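Local structure of nonstructural protein 2 (Human rotavirus C, 2GU0) at residues Leu131-Lys134 / Ala135-Ala139. The protein forms an octamer that probably binds single-stranded RNA, hydrolyses nucleoside triphosphates and, with NSP5, helps build the viroplasms where the viral genome is replicated and packaged. Numbering follows the deposited sequence.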
loop_
_atom_site.group_PDB
_atom_site.type_symbol
_atom_site.label_atom_id
_atom_site.label_comp_id
_atom_site.label_asym_id
_atom_site.label_seq_id
_atom_site.Cartn_x
_atom_site.Cartn_y
_atom_site.Cartn_z
ATOM N N LEU A 131 -8.197 9.419 39.863
ATOM C CA LEU A 131 -8.985 10.419 39.146
ATOM C C LEU A 131 -9.810 9.738 38.062
ATOM O O LEU A 131 -10.985 10.058 37.874
ATOM C CB LEU A 131 -8.077 11.478 38.531
ATOM C CG LEU A 131 -7.467 12.437 39.552
ATOM C CD1 LEU A 131 -6.700 13.561 38.862
ATOM C CD2 LEU A 131 -8.593 13.009 40.388
ATOM N N ARG A 132 -9.195 8.786 37.363
ATOM C CA ARG A 132 -9.882 8.037 36.318
ATOM C C ARG A 132 -11.156 7.404 36.869
ATOM O O ARG A 132 -12.233 7.559 36.296
ATOM C CB ARG A 132 -8.967 6.949 35.762
ATOM C CG ARG A 132 -9.551 6.169 34.600
ATOM C CD ARG A 132 -8.427 5.673 33.721
ATOM N NE ARG A 132 -7.628 4.650 34.380
ATOM C CZ ARG A 132 -6.310 4.509 34.247
ATOM N NH1 ARG A 132 -5.615 5.342 33.479
ATOM N NH2 ARG A 132 -5.686 3.512 34.867
ATOM N N VAL A 133 -11.038 6.702 37.990
ATOM C CA VAL A 133 -12.197 6.058 38.599
ATOM C C VAL A 133 -13.286 7.081 38.921
ATOM O O VAL A 133 -14.470 6.828 38.697
ATOM C CB VAL A 133 -11.801 5.304 39.889
ATOM C CG1 VAL A 133 -13.011 4.630 40.492
ATOM C CG2 VAL A 133 -10.746 4.272 39.576
ATOM N N LYS A 134 -12.888 8.241 39.437
ATOM C CA LYS A 134 -13.869 9.275 39.768
ATOM C C LYS A 134 -14.556 9.830 38.530
ATOM O O LYS A 134 -15.772 10.005 38.527
ATOM C CB LYS A 134 -13.210 10.424 40.544
ATOM C CG LYS A 134 -13.268 10.277 42.051
ATOM C CD LYS A 134 -12.346 11.268 42.749
ATOM C CE LYS A 134 -12.243 10.967 44.245
ATOM N NZ LYS A 134 -11.248 11.845 44.917
ATOM N N ALA A 135 -13.779 10.112 37.483
ATOM C CA ALA A 135 -14.334 10.647 36.239
ATOM C C ALA A 135 -15.366 9.685 35.645
ATOM O O ALA A 135 -16.442 10.099 35.189
ATOM C CB ALA A 135 -13.215 10.901 35.225
ATOM N N VAL A 136 -15.026 8.401 35.658
ATOM C CA VAL A 136 -15.905 7.375 35.129
ATOM C C VAL A 136 -17.144 7.173 35.984
ATOM O O VAL A 136 -18.238 6.972 35.459
ATOM C CB VAL A 136 -15.184 6.033 35.011
ATOM C CG1 VAL A 136 -16.182 4.948 34.665
ATOM C CG2 VAL A 136 -14.095 6.123 33.967
ATOM N N MET A 137 -16.983 7.204 37.300
ATOM C CA MET A 137 -18.141 7.030 38.159
ATOM C C MET A 137 -19.108 8.164 37.888
ATOM O O MET A 137 -20.307 7.930 37.748
ATOM C CB MET A 137 -17.747 7.010 39.636
ATOM C CG MET A 137 -17.036 5.739 40.056
ATOM S SD MET A 137 -17.938 4.248 39.591
ATOM C CE MET A 137 -19.162 4.180 40.862
ATOM N N ILE A 138 -18.596 9.390 37.808
ATOM C CA ILE A 138 -19.465 10.523 37.512
ATOM C C ILE A 138 -20.203 10.225 36.196
ATOM O O ILE A 138 -21.431 10.265 36.143
ATOM C CB ILE A 138 -18.665 11.855 37.375
ATOM C CG1 ILE A 138 -18.234 12.353 38.752
ATOM C CG2 ILE A 138 -19.508 12.918 36.706
ATOM C CD1 ILE A 138 -17.387 13.605 38.702
ATOM N N ALA A 139 -19.457 9.892 35.150
ATOM C CA ALA A 139 -20.045 9.598 33.852
ATOM C C ALA A 139 -21.126 8.509 33.895
ATOM O O ALA A 139 -22.021 8.483 33.039
ATOM C CB ALA A 139 -18.953 9.201 32.887
#
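K134 and A135 are consecutive residues at the middle of the alpha-helix of residues 129-139, in the N-terminal part of NSP2, and their contact is largely that of bonded neighbours. The lysine is exposed, its side chain touching E145 in a loop, whereas A135 is buried and its CB lies 3.6 Å from L131 O. Consecutive i to i+4 backbone hydrogen bonds join the turns: A135 N donates to L131 O at 2.8 Å and K134 O accepts I138 N at 3.0 Å, with V136 N to R132 O and M137 N to V133 O between them.

V133 and M137 meet one turn apart. The two side chains run alongside each other, off the same flank of the helix, V133 CG1 coming within 4.2 Å of M137 CG. V133 reaches M137 with the methyl that stands anti to its own backbone N (chi1 -179°). M137 sets CG opposite its own carbonyl carbon (chi1 -72°), which brings it beside V133, and the chain is kinked further out. This pair faces helix 74-90, where V133 touches T86 and M89 and M137 touches V90. The side chain of I138 lies about 6 Å from that of Q107, predicted to bind ATP, and I138 CG1 is 3.4 Å from K134 O.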